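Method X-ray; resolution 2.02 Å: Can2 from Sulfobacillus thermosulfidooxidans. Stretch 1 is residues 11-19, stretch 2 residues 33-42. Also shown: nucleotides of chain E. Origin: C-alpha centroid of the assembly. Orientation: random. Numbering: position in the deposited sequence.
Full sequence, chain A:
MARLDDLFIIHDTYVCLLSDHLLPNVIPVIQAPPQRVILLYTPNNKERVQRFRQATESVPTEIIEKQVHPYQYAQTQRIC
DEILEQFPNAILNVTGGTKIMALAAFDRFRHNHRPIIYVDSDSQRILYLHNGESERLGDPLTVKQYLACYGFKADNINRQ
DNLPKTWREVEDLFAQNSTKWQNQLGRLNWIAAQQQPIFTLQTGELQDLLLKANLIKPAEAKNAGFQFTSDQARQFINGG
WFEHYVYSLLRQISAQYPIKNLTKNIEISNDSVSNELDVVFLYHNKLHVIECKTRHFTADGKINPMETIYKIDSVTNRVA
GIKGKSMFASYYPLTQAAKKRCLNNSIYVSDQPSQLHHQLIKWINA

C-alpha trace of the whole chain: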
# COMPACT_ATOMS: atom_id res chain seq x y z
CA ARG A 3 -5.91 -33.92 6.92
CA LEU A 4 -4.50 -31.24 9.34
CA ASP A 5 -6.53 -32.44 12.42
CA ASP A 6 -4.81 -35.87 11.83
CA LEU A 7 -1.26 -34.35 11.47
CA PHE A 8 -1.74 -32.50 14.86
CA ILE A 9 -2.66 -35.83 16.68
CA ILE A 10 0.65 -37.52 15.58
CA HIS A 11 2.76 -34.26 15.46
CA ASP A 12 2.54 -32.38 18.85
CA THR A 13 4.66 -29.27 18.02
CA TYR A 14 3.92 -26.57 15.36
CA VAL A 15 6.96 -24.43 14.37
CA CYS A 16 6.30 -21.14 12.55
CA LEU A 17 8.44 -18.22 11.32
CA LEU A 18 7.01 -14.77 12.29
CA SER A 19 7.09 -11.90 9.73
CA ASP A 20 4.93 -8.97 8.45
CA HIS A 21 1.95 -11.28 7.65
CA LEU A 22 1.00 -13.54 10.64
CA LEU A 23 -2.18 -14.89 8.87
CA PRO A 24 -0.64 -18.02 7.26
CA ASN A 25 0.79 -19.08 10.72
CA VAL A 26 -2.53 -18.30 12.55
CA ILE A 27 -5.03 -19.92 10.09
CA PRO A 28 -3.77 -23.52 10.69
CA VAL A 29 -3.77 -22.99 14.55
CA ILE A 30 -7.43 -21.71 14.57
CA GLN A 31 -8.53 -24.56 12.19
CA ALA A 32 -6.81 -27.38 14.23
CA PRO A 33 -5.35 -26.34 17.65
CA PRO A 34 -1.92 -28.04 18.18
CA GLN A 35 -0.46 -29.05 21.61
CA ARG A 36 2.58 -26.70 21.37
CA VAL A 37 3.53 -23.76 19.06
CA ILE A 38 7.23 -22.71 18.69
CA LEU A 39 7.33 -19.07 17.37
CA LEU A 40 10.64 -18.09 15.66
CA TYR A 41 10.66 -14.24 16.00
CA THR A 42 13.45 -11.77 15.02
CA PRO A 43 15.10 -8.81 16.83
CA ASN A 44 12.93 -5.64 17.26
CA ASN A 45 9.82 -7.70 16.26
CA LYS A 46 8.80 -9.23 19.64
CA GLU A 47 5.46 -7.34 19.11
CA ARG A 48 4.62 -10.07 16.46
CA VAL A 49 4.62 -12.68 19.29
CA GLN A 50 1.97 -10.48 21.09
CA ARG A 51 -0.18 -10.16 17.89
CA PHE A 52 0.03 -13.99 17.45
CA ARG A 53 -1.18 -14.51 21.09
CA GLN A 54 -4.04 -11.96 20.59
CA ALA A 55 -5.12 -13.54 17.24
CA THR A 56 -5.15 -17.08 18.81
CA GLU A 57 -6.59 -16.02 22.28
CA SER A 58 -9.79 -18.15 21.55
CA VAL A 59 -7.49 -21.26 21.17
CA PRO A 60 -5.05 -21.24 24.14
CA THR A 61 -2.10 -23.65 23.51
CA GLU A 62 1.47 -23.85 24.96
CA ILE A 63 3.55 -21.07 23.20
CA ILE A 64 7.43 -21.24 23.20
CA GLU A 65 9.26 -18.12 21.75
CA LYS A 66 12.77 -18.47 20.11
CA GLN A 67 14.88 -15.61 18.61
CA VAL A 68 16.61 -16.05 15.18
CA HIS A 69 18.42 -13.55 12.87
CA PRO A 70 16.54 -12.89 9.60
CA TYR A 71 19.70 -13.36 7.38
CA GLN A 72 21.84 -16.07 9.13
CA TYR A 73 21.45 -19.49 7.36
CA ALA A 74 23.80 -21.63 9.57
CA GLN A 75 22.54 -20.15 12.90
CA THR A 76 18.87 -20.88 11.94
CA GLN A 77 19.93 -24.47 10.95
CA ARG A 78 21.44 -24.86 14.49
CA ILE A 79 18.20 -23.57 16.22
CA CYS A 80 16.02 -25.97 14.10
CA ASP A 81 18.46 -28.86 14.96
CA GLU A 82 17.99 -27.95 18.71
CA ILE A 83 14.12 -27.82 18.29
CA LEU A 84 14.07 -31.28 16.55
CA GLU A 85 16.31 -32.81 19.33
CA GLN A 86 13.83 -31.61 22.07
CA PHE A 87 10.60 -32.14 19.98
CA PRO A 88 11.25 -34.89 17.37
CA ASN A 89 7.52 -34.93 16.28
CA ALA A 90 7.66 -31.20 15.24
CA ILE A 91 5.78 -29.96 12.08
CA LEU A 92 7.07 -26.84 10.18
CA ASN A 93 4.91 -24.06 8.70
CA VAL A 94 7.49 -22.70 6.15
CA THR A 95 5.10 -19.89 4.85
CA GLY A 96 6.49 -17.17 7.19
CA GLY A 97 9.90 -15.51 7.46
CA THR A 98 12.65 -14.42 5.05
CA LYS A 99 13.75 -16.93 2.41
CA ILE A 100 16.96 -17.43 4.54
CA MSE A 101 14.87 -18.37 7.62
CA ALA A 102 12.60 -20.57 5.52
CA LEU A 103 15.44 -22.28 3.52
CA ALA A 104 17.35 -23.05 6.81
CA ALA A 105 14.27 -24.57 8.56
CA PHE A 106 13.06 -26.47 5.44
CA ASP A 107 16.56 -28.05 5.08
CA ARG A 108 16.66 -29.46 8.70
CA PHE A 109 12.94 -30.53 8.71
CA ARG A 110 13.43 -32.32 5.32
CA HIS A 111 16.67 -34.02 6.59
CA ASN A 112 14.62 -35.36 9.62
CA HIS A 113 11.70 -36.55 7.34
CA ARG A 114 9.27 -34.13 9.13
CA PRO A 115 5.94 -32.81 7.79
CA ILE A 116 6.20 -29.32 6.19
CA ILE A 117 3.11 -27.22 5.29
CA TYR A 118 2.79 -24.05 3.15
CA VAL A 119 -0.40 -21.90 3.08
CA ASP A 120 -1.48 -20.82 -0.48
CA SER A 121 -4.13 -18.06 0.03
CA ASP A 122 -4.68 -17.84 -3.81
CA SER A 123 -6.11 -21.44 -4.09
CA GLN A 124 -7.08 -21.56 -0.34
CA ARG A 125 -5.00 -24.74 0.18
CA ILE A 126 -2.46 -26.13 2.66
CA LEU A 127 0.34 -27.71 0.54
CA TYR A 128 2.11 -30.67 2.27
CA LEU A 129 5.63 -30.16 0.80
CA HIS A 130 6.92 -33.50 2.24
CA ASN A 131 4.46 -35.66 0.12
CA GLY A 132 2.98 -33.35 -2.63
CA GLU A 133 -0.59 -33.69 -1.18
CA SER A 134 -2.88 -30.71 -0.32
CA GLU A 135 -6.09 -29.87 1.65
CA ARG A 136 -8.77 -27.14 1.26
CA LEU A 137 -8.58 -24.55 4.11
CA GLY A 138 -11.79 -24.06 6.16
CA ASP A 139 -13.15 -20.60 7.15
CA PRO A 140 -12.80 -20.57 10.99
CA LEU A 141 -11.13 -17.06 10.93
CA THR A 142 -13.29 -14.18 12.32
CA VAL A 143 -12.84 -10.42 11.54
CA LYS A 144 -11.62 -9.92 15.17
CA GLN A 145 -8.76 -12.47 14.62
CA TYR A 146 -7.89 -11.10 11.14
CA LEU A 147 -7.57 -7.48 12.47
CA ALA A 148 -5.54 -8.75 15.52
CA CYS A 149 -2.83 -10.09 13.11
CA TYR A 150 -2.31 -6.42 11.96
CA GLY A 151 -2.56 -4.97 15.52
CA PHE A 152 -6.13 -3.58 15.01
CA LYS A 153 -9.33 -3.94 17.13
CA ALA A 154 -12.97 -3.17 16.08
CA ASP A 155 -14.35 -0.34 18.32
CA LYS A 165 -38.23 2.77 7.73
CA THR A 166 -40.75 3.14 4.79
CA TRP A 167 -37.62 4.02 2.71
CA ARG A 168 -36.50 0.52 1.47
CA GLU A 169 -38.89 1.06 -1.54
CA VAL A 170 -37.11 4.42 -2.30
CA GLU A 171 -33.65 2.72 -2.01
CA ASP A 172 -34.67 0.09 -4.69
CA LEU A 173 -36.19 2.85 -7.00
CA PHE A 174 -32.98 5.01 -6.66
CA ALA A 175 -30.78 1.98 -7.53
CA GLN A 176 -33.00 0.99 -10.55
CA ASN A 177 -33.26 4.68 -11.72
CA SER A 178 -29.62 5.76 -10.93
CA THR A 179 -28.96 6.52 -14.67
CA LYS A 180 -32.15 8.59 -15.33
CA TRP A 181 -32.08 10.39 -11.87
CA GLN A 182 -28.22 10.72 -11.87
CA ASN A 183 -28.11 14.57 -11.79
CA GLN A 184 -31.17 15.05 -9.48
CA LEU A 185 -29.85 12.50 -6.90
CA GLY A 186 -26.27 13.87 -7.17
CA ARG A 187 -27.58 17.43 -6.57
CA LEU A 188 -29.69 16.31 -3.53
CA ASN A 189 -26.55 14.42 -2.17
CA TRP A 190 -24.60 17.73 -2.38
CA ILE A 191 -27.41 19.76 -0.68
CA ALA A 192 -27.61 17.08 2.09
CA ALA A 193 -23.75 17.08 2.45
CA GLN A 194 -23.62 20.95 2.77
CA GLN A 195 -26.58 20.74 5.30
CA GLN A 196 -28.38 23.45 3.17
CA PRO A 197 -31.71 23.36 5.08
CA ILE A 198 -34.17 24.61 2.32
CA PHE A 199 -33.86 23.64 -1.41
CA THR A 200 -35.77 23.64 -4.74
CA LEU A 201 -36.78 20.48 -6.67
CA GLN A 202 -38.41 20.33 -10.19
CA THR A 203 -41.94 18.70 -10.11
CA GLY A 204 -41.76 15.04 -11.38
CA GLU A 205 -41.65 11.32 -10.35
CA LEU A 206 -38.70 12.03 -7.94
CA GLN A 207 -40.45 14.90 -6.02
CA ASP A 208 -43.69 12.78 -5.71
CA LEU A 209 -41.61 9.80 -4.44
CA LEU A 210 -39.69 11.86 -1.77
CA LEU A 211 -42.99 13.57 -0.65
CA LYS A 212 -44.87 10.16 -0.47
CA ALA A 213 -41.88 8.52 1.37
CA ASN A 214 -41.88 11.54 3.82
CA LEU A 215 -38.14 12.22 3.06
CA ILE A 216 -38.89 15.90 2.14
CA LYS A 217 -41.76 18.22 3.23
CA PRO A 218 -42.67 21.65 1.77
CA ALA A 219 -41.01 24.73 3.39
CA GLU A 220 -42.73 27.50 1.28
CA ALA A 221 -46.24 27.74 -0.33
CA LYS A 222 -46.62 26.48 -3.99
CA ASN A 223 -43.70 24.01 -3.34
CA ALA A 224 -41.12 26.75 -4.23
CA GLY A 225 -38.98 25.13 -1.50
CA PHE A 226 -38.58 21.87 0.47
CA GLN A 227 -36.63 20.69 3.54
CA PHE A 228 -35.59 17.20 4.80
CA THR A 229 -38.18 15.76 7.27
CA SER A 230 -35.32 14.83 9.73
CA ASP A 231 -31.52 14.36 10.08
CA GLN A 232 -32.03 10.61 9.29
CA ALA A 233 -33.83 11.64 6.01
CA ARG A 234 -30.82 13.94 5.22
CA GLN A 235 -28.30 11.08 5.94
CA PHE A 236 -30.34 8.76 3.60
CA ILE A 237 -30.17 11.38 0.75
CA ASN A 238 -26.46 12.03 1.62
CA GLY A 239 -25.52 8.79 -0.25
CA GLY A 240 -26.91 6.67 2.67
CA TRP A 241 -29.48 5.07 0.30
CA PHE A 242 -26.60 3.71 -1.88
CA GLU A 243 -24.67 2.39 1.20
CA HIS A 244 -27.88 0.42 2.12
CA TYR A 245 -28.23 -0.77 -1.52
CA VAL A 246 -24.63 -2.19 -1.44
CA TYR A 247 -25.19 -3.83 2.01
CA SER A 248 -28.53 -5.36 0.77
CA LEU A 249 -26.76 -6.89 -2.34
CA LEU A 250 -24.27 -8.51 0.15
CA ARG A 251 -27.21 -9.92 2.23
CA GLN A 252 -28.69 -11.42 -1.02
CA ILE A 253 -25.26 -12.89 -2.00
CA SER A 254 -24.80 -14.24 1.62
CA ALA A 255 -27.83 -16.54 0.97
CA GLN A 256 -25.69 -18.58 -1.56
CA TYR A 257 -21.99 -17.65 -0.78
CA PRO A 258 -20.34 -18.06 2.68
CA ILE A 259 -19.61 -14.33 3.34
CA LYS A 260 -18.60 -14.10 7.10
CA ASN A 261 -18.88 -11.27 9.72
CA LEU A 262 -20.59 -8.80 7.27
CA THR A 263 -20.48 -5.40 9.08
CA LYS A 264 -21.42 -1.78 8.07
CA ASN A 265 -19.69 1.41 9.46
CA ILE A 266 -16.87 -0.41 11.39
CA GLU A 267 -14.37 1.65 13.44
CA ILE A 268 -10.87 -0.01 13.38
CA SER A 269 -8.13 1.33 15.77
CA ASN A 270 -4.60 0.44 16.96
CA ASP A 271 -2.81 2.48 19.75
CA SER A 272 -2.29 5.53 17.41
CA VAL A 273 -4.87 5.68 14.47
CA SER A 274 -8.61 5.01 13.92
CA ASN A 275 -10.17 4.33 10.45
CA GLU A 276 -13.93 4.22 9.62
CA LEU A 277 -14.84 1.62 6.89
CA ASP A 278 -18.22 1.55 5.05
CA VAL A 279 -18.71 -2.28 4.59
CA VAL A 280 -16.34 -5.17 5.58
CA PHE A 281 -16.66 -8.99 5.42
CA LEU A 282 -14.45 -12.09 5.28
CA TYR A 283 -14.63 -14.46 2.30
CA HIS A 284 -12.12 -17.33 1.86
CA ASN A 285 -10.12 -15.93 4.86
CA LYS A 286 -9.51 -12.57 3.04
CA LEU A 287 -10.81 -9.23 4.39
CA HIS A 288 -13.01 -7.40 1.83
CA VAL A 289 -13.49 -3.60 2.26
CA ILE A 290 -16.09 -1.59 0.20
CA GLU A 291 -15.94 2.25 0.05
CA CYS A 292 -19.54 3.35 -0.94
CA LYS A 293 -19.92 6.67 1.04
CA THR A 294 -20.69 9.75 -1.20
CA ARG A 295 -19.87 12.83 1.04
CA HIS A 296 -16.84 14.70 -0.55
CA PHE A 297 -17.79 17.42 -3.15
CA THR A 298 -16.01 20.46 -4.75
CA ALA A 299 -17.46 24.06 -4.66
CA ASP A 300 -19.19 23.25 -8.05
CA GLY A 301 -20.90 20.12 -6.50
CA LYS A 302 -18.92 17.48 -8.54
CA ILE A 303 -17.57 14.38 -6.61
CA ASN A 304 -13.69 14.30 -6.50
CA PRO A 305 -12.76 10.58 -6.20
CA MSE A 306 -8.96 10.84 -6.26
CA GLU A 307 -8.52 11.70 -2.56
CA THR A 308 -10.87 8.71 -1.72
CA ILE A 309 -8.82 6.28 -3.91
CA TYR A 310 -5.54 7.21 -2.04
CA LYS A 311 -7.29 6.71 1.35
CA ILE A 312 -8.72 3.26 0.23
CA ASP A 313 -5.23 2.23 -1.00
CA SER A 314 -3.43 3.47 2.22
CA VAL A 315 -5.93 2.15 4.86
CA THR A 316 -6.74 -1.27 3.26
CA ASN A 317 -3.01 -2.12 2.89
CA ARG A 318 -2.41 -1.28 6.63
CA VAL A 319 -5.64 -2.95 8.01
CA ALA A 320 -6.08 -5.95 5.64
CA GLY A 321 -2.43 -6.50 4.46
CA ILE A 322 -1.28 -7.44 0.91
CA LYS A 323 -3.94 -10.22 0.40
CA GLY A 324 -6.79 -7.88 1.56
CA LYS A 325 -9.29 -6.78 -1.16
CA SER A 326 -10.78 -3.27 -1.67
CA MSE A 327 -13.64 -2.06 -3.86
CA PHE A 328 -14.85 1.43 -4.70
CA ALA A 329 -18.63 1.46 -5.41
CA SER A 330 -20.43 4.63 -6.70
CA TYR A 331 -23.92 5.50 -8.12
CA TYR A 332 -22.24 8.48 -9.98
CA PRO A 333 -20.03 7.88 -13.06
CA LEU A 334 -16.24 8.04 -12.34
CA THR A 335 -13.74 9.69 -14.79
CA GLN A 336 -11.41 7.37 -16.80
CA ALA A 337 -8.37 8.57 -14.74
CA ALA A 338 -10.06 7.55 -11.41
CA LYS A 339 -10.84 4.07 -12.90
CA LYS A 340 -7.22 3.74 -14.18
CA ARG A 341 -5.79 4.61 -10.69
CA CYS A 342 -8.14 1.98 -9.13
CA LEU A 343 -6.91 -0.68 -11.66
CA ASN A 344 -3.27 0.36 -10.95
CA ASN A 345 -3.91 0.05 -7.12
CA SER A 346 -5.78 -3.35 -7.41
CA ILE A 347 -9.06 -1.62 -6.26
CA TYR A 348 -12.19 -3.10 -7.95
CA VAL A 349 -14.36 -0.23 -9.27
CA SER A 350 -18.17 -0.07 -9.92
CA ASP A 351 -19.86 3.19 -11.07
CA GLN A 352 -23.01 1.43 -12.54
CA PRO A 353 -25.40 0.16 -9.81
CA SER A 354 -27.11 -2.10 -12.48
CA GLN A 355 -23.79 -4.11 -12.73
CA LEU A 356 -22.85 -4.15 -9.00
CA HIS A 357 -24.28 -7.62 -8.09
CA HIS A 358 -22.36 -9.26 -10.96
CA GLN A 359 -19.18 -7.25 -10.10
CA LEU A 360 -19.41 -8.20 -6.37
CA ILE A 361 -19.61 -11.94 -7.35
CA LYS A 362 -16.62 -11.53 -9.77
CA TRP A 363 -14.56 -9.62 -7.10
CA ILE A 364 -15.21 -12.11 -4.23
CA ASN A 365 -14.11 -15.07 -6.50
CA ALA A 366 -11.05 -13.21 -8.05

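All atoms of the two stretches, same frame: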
# COMPACT_ATOMS: atom_id res chain seq x y z
N HIS A 11 1.69 -35.29 15.38
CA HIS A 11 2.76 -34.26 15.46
C HIS A 11 2.36 -33.18 16.47
O HIS A 11 1.48 -32.37 16.12
CB HIS A 11 3.02 -33.71 14.05
CG HIS A 11 3.24 -34.76 13.03
ND1 HIS A 11 4.43 -35.46 12.95
CD2 HIS A 11 2.46 -35.23 12.03
CE1 HIS A 11 4.38 -36.31 11.95
NE2 HIS A 11 3.18 -36.19 11.36
N ASP A 12 2.97 -33.17 17.66
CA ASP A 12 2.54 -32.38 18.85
C ASP A 12 2.91 -30.89 18.73
O ASP A 12 2.28 -30.05 19.39
CB ASP A 12 3.19 -32.96 20.11
N THR A 13 3.94 -30.56 17.94
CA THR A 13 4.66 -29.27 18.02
C THR A 13 4.63 -28.59 16.65
O THR A 13 5.10 -29.20 15.67
CB THR A 13 6.08 -29.50 18.56
OG1 THR A 13 6.00 -30.05 19.88
CG2 THR A 13 6.91 -28.23 18.59
N TYR A 14 4.07 -27.39 16.59
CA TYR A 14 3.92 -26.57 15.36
C TYR A 14 4.96 -25.45 15.41
O TYR A 14 4.99 -24.69 16.39
CB TYR A 14 2.46 -26.13 15.31
CG TYR A 14 2.08 -25.14 14.25
CD1 TYR A 14 1.84 -25.54 12.95
CD2 TYR A 14 1.90 -23.81 14.56
CE1 TYR A 14 1.40 -24.65 11.99
CE2 TYR A 14 1.48 -22.89 13.60
CZ TYR A 14 1.27 -23.32 12.31
OH TYR A 14 0.87 -22.43 11.36
N VAL A 15 5.85 -25.41 14.43
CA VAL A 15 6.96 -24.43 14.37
C VAL A 15 6.62 -23.42 13.27
O VAL A 15 6.43 -23.85 12.10
CB VAL A 15 8.32 -25.11 14.14
CG1 VAL A 15 9.45 -24.10 14.03
CG2 VAL A 15 8.61 -26.13 15.22
N CYS A 16 6.55 -22.14 13.60
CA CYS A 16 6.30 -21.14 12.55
C CYS A 16 7.25 -19.95 12.65
O CYS A 16 7.83 -19.67 13.73
CB CYS A 16 4.83 -20.79 12.43
SG CYS A 16 4.05 -20.40 14.01
N LEU A 17 7.46 -19.32 11.50
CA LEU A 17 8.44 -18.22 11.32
C LEU A 17 7.64 -16.93 11.26
O LEU A 17 6.89 -16.78 10.29
CB LEU A 17 9.20 -18.44 10.01
CG LEU A 17 10.26 -19.53 10.00
CD1 LEU A 17 9.69 -20.85 10.47
CD2 LEU A 17 10.84 -19.69 8.61
N LEU A 18 7.82 -16.01 12.22
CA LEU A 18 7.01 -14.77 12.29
C LEU A 18 7.61 -13.70 11.36
O LEU A 18 8.84 -13.57 11.29
CB LEU A 18 6.95 -14.26 13.72
CG LEU A 18 6.26 -15.20 14.71
CD1 LEU A 18 5.82 -14.45 15.96
CD2 LEU A 18 5.06 -15.90 14.08
N SER A 19 6.74 -12.89 10.78
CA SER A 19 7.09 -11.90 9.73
C SER A 19 5.95 -10.91 9.59
O SER A 19 4.97 -11.00 10.43
CB SER A 19 7.43 -12.62 8.44
OG SER A 19 6.35 -13.38 7.96
N PRO A 33 -6.26 -26.75 16.57
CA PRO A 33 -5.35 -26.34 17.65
C PRO A 33 -4.28 -27.39 17.98
O PRO A 33 -4.61 -28.52 18.27
CB PRO A 33 -6.29 -26.16 18.85
CG PRO A 33 -7.66 -25.88 18.22
CD PRO A 33 -7.68 -26.73 16.96
N PRO A 34 -2.97 -27.08 17.87
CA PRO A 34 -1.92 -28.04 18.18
C PRO A 34 -1.59 -28.00 19.68
O PRO A 34 -2.13 -27.19 20.35
CB PRO A 34 -0.75 -27.55 17.33
CG PRO A 34 -0.92 -26.05 17.34
CD PRO A 34 -2.41 -25.79 17.42
N GLN A 35 -0.75 -28.91 20.15
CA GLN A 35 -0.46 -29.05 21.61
C GLN A 35 0.51 -27.95 22.03
O GLN A 35 0.34 -27.37 23.11
CB GLN A 35 0.07 -30.45 21.87
CG GLN A 35 -0.92 -31.50 21.42
CD GLN A 35 -0.46 -32.87 21.83
OE1 GLN A 35 -0.25 -33.73 20.98
NE2 GLN A 35 -0.26 -33.04 23.12
N ARG A 36 1.47 -27.65 21.14
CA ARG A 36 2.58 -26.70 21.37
C ARG A 36 2.83 -25.92 20.07
O ARG A 36 2.83 -26.55 19.00
CB ARG A 36 3.84 -27.47 21.76
CG ARG A 36 4.92 -26.63 22.41
CD ARG A 36 6.08 -27.42 22.98
NE ARG A 36 6.02 -28.80 22.54
CZ ARG A 36 5.55 -29.84 23.25
NH1 ARG A 36 5.08 -29.67 24.46
NH2 ARG A 36 5.52 -31.03 22.68
N VAL A 37 3.04 -24.62 20.18
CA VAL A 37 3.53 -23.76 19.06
C VAL A 37 4.90 -23.20 19.45
O VAL A 37 5.02 -22.64 20.56
CB VAL A 37 2.53 -22.64 18.77
CG1 VAL A 37 3.05 -21.66 17.71
CG2 VAL A 37 1.17 -23.19 18.40
N ILE A 38 5.91 -23.38 18.60
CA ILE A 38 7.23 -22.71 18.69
C ILE A 38 7.23 -21.54 17.69
O ILE A 38 7.15 -21.82 16.46
CB ILE A 38 8.40 -23.68 18.47
CG1 ILE A 38 8.40 -24.76 19.56
CG2 ILE A 38 9.75 -22.97 18.46
CD1 ILE A 38 9.30 -25.90 19.28
N LEU A 39 7.28 -20.31 18.19
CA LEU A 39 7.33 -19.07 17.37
C LEU A 39 8.80 -18.63 17.22
O LEU A 39 9.46 -18.33 18.24
CB LEU A 39 6.50 -17.98 18.04
CG LEU A 39 5.05 -18.31 18.35
CD1 LEU A 39 4.39 -17.16 19.09
CD2 LEU A 39 4.28 -18.64 17.09
N LEU A 40 9.32 -18.67 16.00
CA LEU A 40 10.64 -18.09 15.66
C LEU A 40 10.45 -16.62 15.30
O LEU A 40 9.97 -16.36 14.18
CB LEU A 40 11.24 -18.89 14.50
CG LEU A 40 12.06 -20.12 14.86
CD1 LEU A 40 11.44 -20.92 15.98
CD2 LEU A 40 12.27 -20.99 13.64
N TYR A 41 10.77 -15.71 16.22
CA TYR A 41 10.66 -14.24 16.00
C TYR A 41 12.07 -13.67 15.79
O TYR A 41 13.04 -14.37 16.05
CB TYR A 41 9.90 -13.55 17.13
CG TYR A 41 10.65 -13.46 18.43
CD1 TYR A 41 10.60 -14.48 19.36
CD2 TYR A 41 11.40 -12.33 18.73
CE1 TYR A 41 11.31 -14.40 20.56
CE2 TYR A 41 12.12 -12.24 19.91
CZ TYR A 41 12.07 -13.28 20.82
OH TYR A 41 12.77 -13.18 21.99
N THR A 42 12.16 -12.43 15.33
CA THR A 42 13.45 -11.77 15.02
C THR A 42 13.60 -10.54 15.89
O THR A 42 12.61 -10.06 16.45
CB THR A 42 13.53 -11.45 13.53
OG1 THR A 42 12.46 -10.56 13.29
CG2 THR A 42 13.40 -12.68 12.67
P A E 4 12.24 -12.58 0.99
OP1 A E 4 13.45 -13.23 1.54
OP2 A E 4 11.10 -13.09 0.18
O5' A E 4 11.65 -12.12 2.41
C5' A E 4 10.38 -11.51 2.51
C4' A E 4 9.81 -11.94 3.83
O4' A E 4 10.76 -11.64 4.90
C3' A E 4 8.51 -11.23 4.21
O3' A E 4 7.62 -12.23 4.73
C2' A E 4 8.98 -10.22 5.25
O2' A E 4 7.96 -9.74 6.10
C1' A E 4 10.06 -11.02 5.96
N9 A E 4 11.01 -10.25 6.73
C8 A E 4 11.73 -9.12 6.33
N7 A E 4 12.52 -8.67 7.29
C5 A E 4 12.30 -9.53 8.37
C6 A E 4 12.82 -9.56 9.68
N6 A E 4 13.70 -8.67 10.13
N1 A E 4 12.37 -10.53 10.54
C2 A E 4 11.46 -11.39 10.07
N3 A E 4 10.91 -11.47 8.85
C4 A E 4 11.37 -10.49 8.04
P A E 1 6.04 -12.03 4.66
OP1 A E 1 5.43 -11.91 6.05
OP2 A E 1 5.50 -10.92 3.78
O5' A E 1 5.69 -13.45 4.05
C5' A E 1 4.31 -13.81 4.00
C4' A E 1 4.20 -15.00 3.10
O4' A E 1 2.91 -15.62 3.33
C3' A E 1 4.21 -14.69 1.60
O3' A E 1 4.54 -15.86 0.92
C2' A E 1 2.74 -14.47 1.31
O2' A E 1 2.47 -14.66 -0.06
C1' A E 1 2.17 -15.62 2.14
N9 A E 1 0.80 -15.58 2.52
C8 A E 1 -0.02 -16.67 2.55
N7 A E 1 -1.22 -16.39 2.97
C5 A E 1 -1.18 -15.05 3.27
C6 A E 1 -2.14 -14.17 3.78
N6 A E 1 -3.38 -14.52 4.10
N1 A E 1 -1.75 -12.90 3.99
C2 A E 1 -0.51 -12.54 3.68
N3 A E 1 0.46 -13.26 3.16
C4 A E 1 0.07 -14.53 3.01
O HOH W 1 9.76 -11.60 13.09

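Neighbouring parallel β-strands illustrate a general principle: the backbone ladder fixes where each CB lies, and rotamers then decide what the side chains touch. In Can2, strands 13-17 and 36-41 run parallel, their directions differing by 19°. Because parallel strands cannot pair residues reciprocally, the bonds alternate along the ladder. Y14 N donates to R36 O (2.8 Å) and I38 N to Y14 O (2.7 Å); C16 N then reaches I38 O, and L40 N reaches C16 O, both at 2.9 Å. The ladder outlasts the first strand, since L18 N still donates to L40 O (2.9 Å).

T13, V15 and L17 share one face of the sheet with R36, I38 and L40. Here the m rotamer of T13 presents its hydroxyl to the edge of the R36 guanidinium, where OG1 accepts from R36 NE (2.9 Å) and R36 NH2 (3.0 Å). R36 reaches it with chi1 and chi2 both t, while chi3, at 11°, lies between wells, a strained torsion that accompanies this two-pronged grip. The methyl of T13 serves the apolar side, its CG2 lying 3.4 Å from I38 CD1. Farther along, L40 CD2 approaches both V15 CG1 (4.2 Å) and L17 CD1 (4.1 Å).

The other face carries Y14 and C16 with V37 and L39. With chi1 t, Y14 sets its CB 3.9 Å from P34 CG and its ring atom CD2 4.0 Å from V37 CG2. C16, in the p rotamer, places SG 3.6 Å from L39 CD2 and 4.0 Å from V37 CG1, bridging successive residues on that face.

Beyond the strands, polar groups turn to ligand. T42 OG1 donates to N1 of A4 (2.8 Å) and accepts from a water that also donates to L18 O, while S19 OG donates to OP1 of A1 (2.6 Å).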